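Local coordinates for protein DR2417 (Deinococcus radiodurans, PDB 4XWW) that acts as a two-metal-ion 5'-3' exoribonuclease of the metallo-beta-lactamase superfamily, probably in rRNA maturation and RNA decay, possibly with endonuclease activity, at residues Ile30-Ile34 with Val46-Ala51; Leu82-His86 with His153-Ala159; Pro109-Leu114 with Ala279-His285; Val132-Asp136 with Glu147-Met151. All blocks are in the same frame, centred on the assembly; numbering follows the deposited sequence.

Contact 1: Ile30-Ile34 with Val46-Ala51; sequences IGKNI and VDGGLA. With nucleotides of chain C.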
# COMPACT_ATOMS: atom_id res chain seq x y z
N ILE A 30 -15.29 1.24 3.54
CA ILE A 30 -15.14 0.97 4.95
C ILE A 30 -14.71 2.28 5.62
O ILE A 30 -13.57 2.72 5.48
CB ILE A 30 -14.14 -0.14 5.19
CG1 ILE A 30 -14.66 -1.43 4.54
CG2 ILE A 30 -13.92 -0.32 6.70
CD1 ILE A 30 -13.78 -2.62 4.71
N GLY A 31 -15.66 2.91 6.33
CA GLY A 31 -15.42 4.20 6.94
C GLY A 31 -16.61 5.14 6.87
O GLY A 31 -17.56 4.93 6.10
N LYS A 32 -16.52 6.20 7.68
CA LYS A 32 -17.53 7.25 7.89
C LYS A 32 -18.97 6.77 7.79
O LYS A 32 -19.78 7.31 7.05
CB LYS A 32 -17.31 8.45 6.93
CG LYS A 32 -17.31 8.17 5.42
CD LYS A 32 -16.95 9.48 4.66
CE LYS A 32 -16.67 9.25 3.16
NZ LYS A 32 -17.90 8.76 2.45
N ASN A 33 -19.29 5.77 8.61
CA ASN A 33 -20.62 5.21 8.66
C ASN A 33 -21.65 6.22 9.17
O ASN A 33 -21.44 6.87 10.20
CB ASN A 33 -20.60 3.97 9.54
CG ASN A 33 -19.77 2.86 8.92
OD1 ASN A 33 -20.22 2.22 7.99
ND2 ASN A 33 -18.56 2.66 9.40
N ILE A 34 -22.76 6.33 8.44
CA ILE A 34 -23.89 7.13 8.86
C ILE A 34 -25.10 6.75 8.00
O ILE A 34 -25.06 6.80 6.76
CB ILE A 34 -23.61 8.66 8.79
CG1 ILE A 34 -24.91 9.44 9.07
CG2 ILE A 34 -22.98 9.06 7.44
CD1 ILE A 34 -24.70 10.92 9.38
N VAL A 46 -28.26 6.98 12.41
CA VAL A 46 -27.44 5.99 13.11
C VAL A 46 -25.96 6.25 12.82
O VAL A 46 -25.56 6.23 11.66
CB VAL A 46 -27.83 4.57 12.72
CG1 VAL A 46 -26.93 3.55 13.43
CG2 VAL A 46 -29.32 4.31 13.05
N ASP A 47 -25.23 6.65 13.85
CA ASP A 47 -23.78 6.80 13.80
C ASP A 47 -23.36 8.09 13.10
O ASP A 47 -24.17 8.72 12.42
CB ASP A 47 -23.11 5.56 13.21
CG ASP A 47 -23.09 4.39 14.18
OD1 ASP A 47 -23.39 4.61 15.37
OD2 ASP A 47 -22.79 3.26 13.76
N GLY A 48 -22.10 8.48 13.27
CA GLY A 48 -21.54 9.62 12.57
C GLY A 48 -20.03 9.49 12.45
O GLY A 48 -19.30 10.22 13.10
N GLY A 49 -19.58 8.55 11.63
CA GLY A 49 -18.17 8.22 11.53
C GLY A 49 -17.29 9.14 10.71
O GLY A 49 -17.77 9.94 9.92
N LEU A 50 -15.98 9.02 10.91
CA LEU A 50 -15.00 9.58 9.97
C LEU A 50 -14.39 8.46 9.13
O LEU A 50 -14.54 7.27 9.43
CB LEU A 50 -13.91 10.36 10.71
CG LEU A 50 -13.00 9.64 11.73
CD1 LEU A 50 -11.97 8.68 11.11
CD2 LEU A 50 -12.29 10.67 12.62
N ALA A 51 -13.67 8.85 8.08
CA ALA A 51 -12.88 7.91 7.31
C ALA A 51 -11.44 8.38 7.22
O ALA A 51 -11.15 9.57 7.40
CB ALA A 51 -13.47 7.72 5.91
P U C 2 -9.60 -6.13 11.86
OP1 U C 2 -10.02 -5.72 13.22
OP2 U C 2 -10.37 -7.17 11.13
O5' U C 2 -9.54 -4.86 10.90
C5' U C 2 -8.90 -3.64 11.31
C4' U C 2 -9.66 -2.45 10.77
O4' U C 2 -9.43 -2.32 9.34
C3' U C 2 -11.18 -2.49 10.95
O3' U C 2 -11.63 -1.19 11.30
C2' U C 2 -11.68 -2.81 9.55
O2' U C 2 -12.99 -2.35 9.31
C1' U C 2 -10.66 -2.07 8.69
N1 U C 2 -10.57 -2.55 7.31
C2 U C 2 -10.45 -1.60 6.31
O2 U C 2 -10.42 -0.40 6.54
N3 U C 2 -10.38 -2.11 5.04
C4 U C 2 -10.41 -3.43 4.66
O4 U C 2 -10.33 -3.73 3.47
C5 U C 2 -10.53 -4.35 5.75
C6 U C 2 -10.61 -3.89 7.00
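The flat groups where Lys32 meets Leu50 and Asn33 meets Gly49 are peptides, and they are approached differently. Lys32 N donates to Leu50 O over 2.9 Å from above the carbonyl plane, 69° out of it. Gly49 N reaches Asn33 O, also 2.9 Å away, tilted only modestly from that carbonyl's plane and in a nearly straight bond (171° at the hydrogen). A third flat group, the uracil of U2 of chain C, has Ile30 CD1 over one face, 3.5 Å from U2 N3, while Ile30 CG2 touches the ribose hydroxyl O2'. Between the two hydrogen bonds the backbones run close: Lys32 CA gives a CA-H...O contact to Gly49 O at 3.4 Å, a spacing the side-chain-free Gly49 permits. Farther along, Ile34 CA does the same to Val46 O at 3.4 Å.

These loops flank the hairpin of strands 34-39 and 42-46 in the metallo-beta-lactamase fold, and from them polar groups reach into the second shell of the metal site. Asp47 OD2 accepts from His89 ND1 and OD1 from Thr83 N, so both carboxylate oxygens are used and the zinc ligand His89 is steadied. Asn33 ND2 binds the carbonyl O of Asp88, another zinc ligand.

Lys32 CB and CG lie alongside Gly49 and Ala51, with CG 3.9 Å from Ala51 CB. The chain then bends at its last torsion (chi4 64°), and NZ salt-bridges Glu29. Ile34 CG1 lies 3.5 Å from Asp47 O.

Contact 2: Leu82-His86 with His153-Ala159; sequences LTHGH and HSIPDNA. With ZN (zinc ion), chain E; nucleotides of chain C.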
# COMPACT_ATOMS: atom_id res chain seq x y z
N LEU A 82 -26.07 5.52 18.51
CA LEU A 82 -24.63 5.30 18.37
C LEU A 82 -24.29 3.85 18.73
O LEU A 82 -24.45 3.46 19.90
CB LEU A 82 -23.83 6.27 19.25
CG LEU A 82 -24.11 7.76 19.07
CD1 LEU A 82 -23.12 8.57 19.89
CD2 LEU A 82 -23.96 8.10 17.58
N THR A 83 -23.84 3.06 17.76
CA THR A 83 -23.69 1.62 17.97
C THR A 83 -22.44 1.23 18.77
O THR A 83 -22.46 0.25 19.50
CB THR A 83 -23.68 0.82 16.64
OG1 THR A 83 -22.58 1.24 15.81
CG2 THR A 83 -25.02 1.00 15.87
N HIS A 84 -21.36 2.00 18.61
CA HIS A 84 -20.11 1.74 19.33
C HIS A 84 -19.13 2.89 19.09
O HIS A 84 -19.35 3.73 18.21
CB HIS A 84 -19.46 0.39 18.95
CG HIS A 84 -18.98 0.27 17.53
ND1 HIS A 84 -19.83 0.27 16.45
CD2 HIS A 84 -17.73 0.04 17.02
CE1 HIS A 84 -19.14 0.07 15.34
NE2 HIS A 84 -17.87 -0.07 15.67
N GLY A 85 -18.05 2.92 19.87
CA GLY A 85 -17.18 4.08 19.92
C GLY A 85 -15.97 4.05 18.96
O GLY A 85 -15.04 4.82 19.16
N HIS A 86 -15.97 3.19 17.95
CA HIS A 86 -14.90 3.24 16.92
C HIS A 86 -14.97 4.54 16.13
O HIS A 86 -16.05 5.08 15.90
CB HIS A 86 -14.98 2.05 15.95
CG HIS A 86 -14.29 0.82 16.44
ND1 HIS A 86 -14.70 -0.45 16.09
CD2 HIS A 86 -13.23 0.66 17.26
CE1 HIS A 86 -13.92 -1.34 16.67
NE2 HIS A 86 -13.00 -0.68 17.37
N HIS A 153 -17.45 -7.54 19.35
CA HIS A 153 -16.68 -6.75 18.39
C HIS A 153 -15.33 -6.49 19.06
O HIS A 153 -15.05 -7.04 20.12
CB HIS A 153 -17.46 -5.45 18.06
CG HIS A 153 -16.92 -4.67 16.89
ND1 HIS A 153 -16.24 -5.25 15.84
CD2 HIS A 153 -16.97 -3.34 16.63
CE1 HIS A 153 -15.89 -4.31 14.97
NE2 HIS A 153 -16.30 -3.15 15.44
N SER A 154 -14.52 -5.63 18.45
CA SER A 154 -13.16 -5.39 18.91
C SER A 154 -13.09 -4.20 19.89
O SER A 154 -11.99 -3.74 20.24
CB SER A 154 -12.26 -5.12 17.71
OG SER A 154 -12.95 -4.24 16.84
N ILE A 155 -14.26 -3.70 20.28
CA ILE A 155 -14.38 -2.67 21.33
C ILE A 155 -15.60 -3.05 22.19
O ILE A 155 -16.55 -3.62 21.67
CB ILE A 155 -14.52 -1.24 20.72
CG1 ILE A 155 -14.32 -0.15 21.79
CG2 ILE A 155 -15.89 -1.06 20.04
CD1 ILE A 155 -14.36 1.28 21.23
N PRO A 156 -15.56 -2.79 23.50
CA PRO A 156 -16.72 -3.07 24.36
C PRO A 156 -17.93 -2.17 24.06
O PRO A 156 -17.79 -1.16 23.35
CB PRO A 156 -16.20 -2.80 25.78
CG PRO A 156 -14.72 -2.93 25.68
CD PRO A 156 -14.36 -2.46 24.30
N ASP A 157 -19.09 -2.54 24.59
CA ASP A 157 -20.29 -1.73 24.52
C ASP A 157 -20.68 -1.50 23.06
O ASP A 157 -21.02 -0.39 22.65
CB ASP A 157 -20.10 -0.40 25.25
CG ASP A 157 -20.32 -0.52 26.76
OD1 ASP A 157 -20.86 -1.55 27.22
OD2 ASP A 157 -19.96 0.44 27.48
N ASN A 158 -20.59 -2.59 22.30
CA ASN A 158 -20.96 -2.62 20.90
C ASN A 158 -22.34 -3.22 20.72
O ASN A 158 -22.63 -4.30 21.23
CB ASN A 158 -19.94 -3.45 20.12
CG ASN A 158 -20.24 -3.49 18.65
OD1 ASN A 158 -19.98 -2.53 17.94
ND2 ASN A 158 -20.79 -4.61 18.18
N ALA A 159 -23.21 -2.52 20.00
CA ALA A 159 -24.58 -2.99 19.86
C ALA A 159 -24.98 -3.18 18.42
O ALA A 159 -24.51 -2.46 17.53
CB ALA A 159 -25.57 -2.02 20.53
ZN ZN E . -16.21 -1.10 14.79
P U C 3 -12.76 -1.01 12.40
OP1 U C 3 -13.10 -2.36 12.92
OP2 U C 3 -13.83 -0.16 11.83
O5' U C 3 -12.02 -0.22 13.56
C5' U C 3 -10.79 -0.73 14.11
C4' U C 3 -9.81 0.40 14.30
O4' U C 3 -9.08 0.60 13.06
C3' U C 3 -10.44 1.74 14.66
O3' U C 3 -9.68 2.37 15.68
C2' U C 3 -10.35 2.53 13.35
O2' U C 3 -10.27 3.93 13.54
C1' U C 3 -9.07 1.98 12.75
N1 U C 3 -9.01 2.13 11.29
C2 U C 3 -7.86 2.68 10.75
O2 U C 3 -6.91 3.03 11.43
N3 U C 3 -7.88 2.81 9.38
C4 U C 3 -8.89 2.44 8.52
O4 U C 3 -8.74 2.62 7.31
C5 U C 3 -10.04 1.88 9.16
C6 U C 3 -10.06 1.75 10.49
P U C 4 -10.41 3.20 16.81
OP1 U C 4 -10.32 2.44 18.08
OP2 U C 4 -11.73 3.64 16.30
O5' U C 4 -9.45 4.47 16.99
C5' U C 4 -9.01 5.23 15.86
C4' U C 4 -7.60 4.85 15.49
O4' U C 4 -7.34 5.29 14.13
C3' U C 4 -6.49 5.46 16.34
O3' U C 4 -6.18 4.65 17.47
C2' U C 4 -5.37 5.66 15.32
O2' U C 4 -4.68 4.48 14.98
C1' U C 4 -6.17 6.09 14.10
N1 U C 4 -6.59 7.50 14.15
C2 U C 4 -5.87 8.40 13.39
O2 U C 4 -4.93 8.08 12.69
N3 U C 4 -6.31 9.70 13.47
C4 U C 4 -7.36 10.18 14.22
O4 U C 4 -7.63 11.38 14.19
C5 U C 4 -8.05 9.18 14.98
C6 U C 4 -7.65 7.91 14.92
O HOH W 1 -23.13 2.16 21.91
O HOH W 2 -18.21 1.40 22.30
O HOH W 3 -10.86 -1.77 18.82
O HOH W 4 -16.15 -1.16 12.92
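His84 CB lies 3.1 Å from Asn158 OD1 and CG 3.0 Å from the same oxygen, which sits over one ring face toward the rim. A bond from Asn158 ND2 to Asp175 O holds that amide. ND1 donates to Thr83 OG1 over 3.0 Å nearly in the ring plane. Across the ring from ND1, CD2 meets Ile155 CG2 at the ring edge, 3.7 Å away. CE1 lies beside the zinc ion, under the same Asn158 oxygen. At the tip, NE2 binds zinc at 2.1 Å.

His84 and His86 open the HxHxDH motif of the metallo-beta-lactamase fold, whose Asp88 and His89, with His403, hold the second zinc. His86 ND1 and His153 NE2 join His84 on this first ion, and water 4 is the fourth ligand at 1.9 Å, donating to OP2 of U3 of chain C. The His153 edge meets the His84 face in an offset edge-to-face pair, planes at 79°, and Gly380 O fixes the ND1 of His153. The His86 ring lies between Ile155 CG2, a CH-pi contact over one face, and O5' of the same U3 over the opposite one. Where strand 159-165 begins, Ala159 N donates to Thr83 O at 2.9 Å.

Contact 3: Pro109-Leu114 with Ala279-His285; sequences PLTLAL and AAQATGH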
# COMPACT_ATOMS: atom_id res chain seq x y z
N PRO A 109 -22.41 2.91 27.58
CA PRO A 109 -21.54 3.81 28.36
C PRO A 109 -20.15 4.12 27.77
O PRO A 109 -19.76 5.28 27.82
CB PRO A 109 -21.40 3.08 29.69
CG PRO A 109 -22.62 2.28 29.80
CD PRO A 109 -22.93 1.82 28.42
N LEU A 110 -19.41 3.13 27.26
CA LEU A 110 -18.08 3.45 26.72
C LEU A 110 -18.24 4.34 25.49
O LEU A 110 -17.47 5.29 25.29
CB LEU A 110 -17.30 2.17 26.36
CG LEU A 110 -15.92 2.41 25.72
CD1 LEU A 110 -15.01 3.22 26.67
CD2 LEU A 110 -15.30 1.07 25.36
N THR A 111 -19.25 4.05 24.68
CA THR A 111 -19.53 4.85 23.49
C THR A 111 -19.74 6.31 23.88
O THR A 111 -19.09 7.21 23.35
CB THR A 111 -20.77 4.33 22.74
OG1 THR A 111 -20.58 2.94 22.44
CG2 THR A 111 -20.97 5.10 21.44
N LEU A 112 -20.59 6.56 24.87
CA LEU A 112 -20.84 7.93 25.28
C LEU A 112 -19.63 8.58 25.94
O LEU A 112 -19.42 9.79 25.80
CB LEU A 112 -22.07 7.99 26.23
CG LEU A 112 -23.38 7.49 25.61
CD1 LEU A 112 -24.57 7.79 26.56
CD2 LEU A 112 -23.65 8.16 24.29
N ALA A 113 -18.85 7.80 26.69
CA ALA A 113 -17.68 8.37 27.34
C ALA A 113 -16.69 8.89 26.28
O ALA A 113 -16.14 9.99 26.41
CB ALA A 113 -17.01 7.35 28.25
N LEU A 114 -16.50 8.10 25.22
CA LEU A 114 -15.61 8.50 24.14
C LEU A 114 -16.15 9.71 23.38
O LEU A 114 -15.40 10.64 23.06
CB LEU A 114 -15.38 7.31 23.20
CG LEU A 114 -14.62 6.11 23.82
CD1 LEU A 114 -14.64 4.89 22.89
CD2 LEU A 114 -13.18 6.48 24.14
N ALA A 279 -10.90 5.78 29.64
CA ALA A 279 -12.31 5.59 29.32
C ALA A 279 -12.78 4.18 29.67
O ALA A 279 -13.87 4.01 30.21
CB ALA A 279 -12.57 5.89 27.85
N ALA A 280 -11.97 3.17 29.33
CA ALA A 280 -12.32 1.79 29.63
C ALA A 280 -12.40 1.56 31.15
O ALA A 280 -13.30 0.87 31.63
CB ALA A 280 -11.33 0.83 29.01
N GLN A 281 -11.46 2.13 31.90
CA GLN A 281 -11.52 1.95 33.36
C GLN A 281 -12.71 2.67 33.96
O GLN A 281 -13.39 2.13 34.85
CB GLN A 281 -10.22 2.44 34.00
CG GLN A 281 -9.02 1.52 33.75
CD GLN A 281 -7.79 1.96 34.53
OE1 GLN A 281 -7.03 2.81 34.08
NE2 GLN A 281 -7.61 1.40 35.71
N ALA A 282 -13.01 3.87 33.46
CA ALA A 282 -14.14 4.64 34.00
C ALA A 282 -15.48 3.95 33.76
O ALA A 282 -16.43 4.20 34.50
CB ALA A 282 -14.16 6.04 33.40
N THR A 283 -15.54 3.09 32.75
CA THR A 283 -16.80 2.42 32.43
C THR A 283 -16.75 0.94 32.77
O THR A 283 -17.60 0.16 32.35
CB THR A 283 -17.17 2.61 30.94
OG1 THR A 283 -16.03 2.31 30.13
CG2 THR A 283 -17.60 4.06 30.68
N GLY A 284 -15.74 0.56 33.54
CA GLY A 284 -15.66 -0.78 34.09
C GLY A 284 -15.20 -1.90 33.17
O GLY A 284 -15.28 -3.07 33.54
N HIS A 285 -14.71 -1.56 31.98
CA HIS A 285 -14.29 -2.59 31.03
C HIS A 285 -12.83 -2.99 31.18
O HIS A 285 -12.43 -4.03 30.69
CB HIS A 285 -14.54 -2.12 29.59
CG HIS A 285 -15.98 -1.84 29.32
ND1 HIS A 285 -16.92 -2.84 29.21
CD2 HIS A 285 -16.66 -0.68 29.14
CE1 HIS A 285 -18.12 -2.31 28.99
NE2 HIS A 285 -17.97 -1.00 28.94
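Leu110 and Thr283 meet where the metallo-beta-lactamase domain faces the beta-CASP domain: the first turn of helix 109-122 lies against the C-terminal end of helix 271-282.

Apolar contacts join the two segments. With CG swung away from the backbone N (chi1 177°), Leu110 sends CD1 across to Ala279 CB at 3.8 Å. Leu114 CD2 comes to the same methyl, also at 3.8 Å, so Ala279 CB is touched by leucines one helical turn apart. Thr283 crosses Leu110 at about a right angle, its OG1 3.7 Å from Leu110 CD1, and sets its CG2 against Pro109 and Ala113, 4.1 Å from Ala113 CB. His285 brings CD2 to 4.0 Å from Leu110 CB, an oblique approach to the ring.

The polar bonds lie within the beta-CASP segment or come from a third loop. On the beta-CASP side the helix ends in a Schellman motif, His285 N bonding Ala280 O and Gly284 N bonding Gln281 O, with Gly284 at positive phi as the C-prime residue. This turn brings the His285 ring back beside Leu110. Asp157, from the loop that carries zinc ligand His153, accepts from Leu110 N and, weakly, from His285 NE2, so one carboxylate oxygen touches both domains.

The Thr283 hydroxyl is also engaged: OG1, held between its own N and carbonyl carbon (chi1 48°), donates to Ala279 O at 2.7 Å.

Contact 4: Val132-Asp136 with Glu147-Met151; sequences VTYGD and EFFCM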
# COMPACT_ATOMS: atom_id res chain seq x y z
N VAL A 132 -27.92 4.01 27.28
CA VAL A 132 -28.74 2.81 27.25
C VAL A 132 -27.91 1.60 27.64
O VAL A 132 -26.70 1.69 27.81
CB VAL A 132 -29.37 2.57 25.86
CG1 VAL A 132 -30.37 3.67 25.51
CG2 VAL A 132 -28.29 2.43 24.77
N THR A 133 -28.57 0.46 27.78
CA THR A 133 -27.82 -0.78 27.86
C THR A 133 -28.57 -1.84 27.06
O THR A 133 -29.64 -1.57 26.54
CB THR A 133 -27.61 -1.25 29.29
OG1 THR A 133 -26.68 -2.34 29.30
CG2 THR A 133 -28.94 -1.69 29.89
N TYR A 134 -27.98 -3.02 26.92
CA TYR A 134 -28.59 -4.07 26.11
C TYR A 134 -30.00 -4.37 26.61
O TYR A 134 -30.22 -4.52 27.81
CB TYR A 134 -27.74 -5.32 26.13
CG TYR A 134 -26.32 -5.06 25.72
CD1 TYR A 134 -26.02 -4.53 24.47
CD2 TYR A 134 -25.28 -5.33 26.58
CE1 TYR A 134 -24.72 -4.28 24.09
CE2 TYR A 134 -23.97 -5.08 26.22
CZ TYR A 134 -23.70 -4.56 24.97
OH TYR A 134 -22.41 -4.31 24.61
N GLY A 135 -30.93 -4.43 25.66
CA GLY A 135 -32.31 -4.75 25.96
C GLY A 135 -33.21 -3.54 26.06
O GLY A 135 -34.44 -3.66 26.00
N ASP A 136 -32.61 -2.37 26.23
CA ASP A 136 -33.38 -1.13 26.28
C ASP A 136 -34.08 -0.90 24.96
O ASP A 136 -33.54 -1.18 23.90
CB ASP A 136 -32.48 0.06 26.61
CG ASP A 136 -32.17 0.17 28.10
OD1 ASP A 136 -32.84 -0.52 28.89
OD2 ASP A 136 -31.28 0.95 28.47
N GLU A 147 -34.51 -1.16 19.61
CA GLU A 147 -34.14 -2.08 20.67
C GLU A 147 -32.69 -2.51 20.52
O GLU A 147 -32.31 -3.06 19.49
CB GLU A 147 -35.05 -3.31 20.66
CG GLU A 147 -34.77 -4.25 21.85
CD GLU A 147 -35.60 -5.53 21.82
OE1 GLU A 147 -36.57 -5.61 21.05
OE2 GLU A 147 -35.26 -6.47 22.57
N PHE A 148 -31.88 -2.28 21.56
CA PHE A 148 -30.46 -2.56 21.50
C PHE A 148 -30.18 -4.01 21.89
O PHE A 148 -30.83 -4.53 22.79
CB PHE A 148 -29.69 -1.60 22.42
CG PHE A 148 -29.71 -0.17 21.96
CD1 PHE A 148 -30.82 0.63 22.16
CD2 PHE A 148 -28.60 0.38 21.34
CE1 PHE A 148 -30.83 1.95 21.73
CE2 PHE A 148 -28.61 1.70 20.92
CZ PHE A 148 -29.73 2.48 21.12
N PHE A 149 -29.21 -4.65 21.24
CA PHE A 149 -28.76 -5.95 21.74
C PHE A 149 -27.24 -6.09 21.54
O PHE A 149 -26.63 -5.42 20.71
CB PHE A 149 -29.51 -7.10 21.06
CG PHE A 149 -29.37 -7.13 19.57
CD1 PHE A 149 -30.24 -6.43 18.76
CD2 PHE A 149 -28.34 -7.86 18.98
CE1 PHE A 149 -30.11 -6.45 17.38
CE2 PHE A 149 -28.19 -7.89 17.58
CZ PHE A 149 -29.08 -7.17 16.78
N CYS A 150 -26.64 -6.97 22.33
CA CYS A 150 -25.19 -7.11 22.35
C CYS A 150 -24.66 -7.88 21.15
O CYS A 150 -25.16 -8.95 20.83
CB CYS A 150 -24.76 -7.80 23.64
SG CYS A 150 -22.97 -7.99 23.78
N MET A 151 -23.63 -7.34 20.50
CA MET A 151 -22.85 -8.13 19.55
C MET A 151 -21.36 -7.96 19.87
O MET A 151 -20.89 -6.84 20.01
CB MET A 151 -23.13 -7.73 18.10
CG MET A 151 -24.62 -7.91 17.70
SD MET A 151 -25.03 -9.66 17.57
CE MET A 151 -24.24 -10.03 16.03
O HOH W 5 -20.33 -5.57 22.85
O HOH W 6 -35.64 -6.05 25.56
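A type II turn, Thr133 to Asp136, packs against the end of strand 144-150, just before edge strand 137-140 of one of the two large sheets of the metallo-beta-lactamase domain, and Tyr134 and Phe148 carry most of the side-chain contact. Cys150 CB stands over the centre of the Tyr134 ring, 3.5 Å from the ring centroid, close to the ring normal. Cys150 SG, anti to its own N (chi1 -179°), continues over the same face toward the phenol end, 3.7 Å from Tyr134 CZ, a sulfur-aromatic contact. The Tyr134 hydroxyl extends past it to a weak bond with Asn158 O, in the loop that carries the zinc ligand His153.

The backbone pairing has the geometry of a G1 beta bulge, with Gly135 and Asp136 together opposite Phe148. Gly135 N donates to Phe148 O over 2.9 Å from above that carbonyl's plane, whereas Phe148 N meets Asp136 O at 3.1 Å almost head-on to the oxygen (169° at O). Gly135, at positive phi, is both the third residue of the turn and the first of the bulge. Inside the turn, Asp136 OD2 accepts from Thr133 N at 2.8 Å, met from above the carboxylate plane.

On the buried side, Val132 CG2 sits over the centre of the Phe148 ring, 3.8 Å from the centroid in a CH-pi contact, while Asp136 O lies at the ring edge. Water 6 bridges Gly135 O and Glu147 OE2, and Glu147 OE1 is held by salt bridges to Lys164 and Arg194.

Contacts 1, 2 and 4 lie within the metallo-beta-lactamase domain; contact 3 ties it to the beta-CASP domain. Contact 1 closes before contact 2 opens, their centres about 13 Å apart, and Asp47 OD1 with Thr83 N links them in the second shell of the zinc site. Contact 4 falls between the two segments of contact 2, centres about 11 Å apart, where Asn158 ND2 meets Met151 O. Contacts 2 and 3 alternate along the chain, centres about 11 Å apart, and Asp157 of contact 2 touches contact 3. Strands 42-46 and 77-82 of one sheet lead into contacts 1 and 2, strand 144-150 of the other through contact 4 to His153, so both sheets converge on the zinc ions.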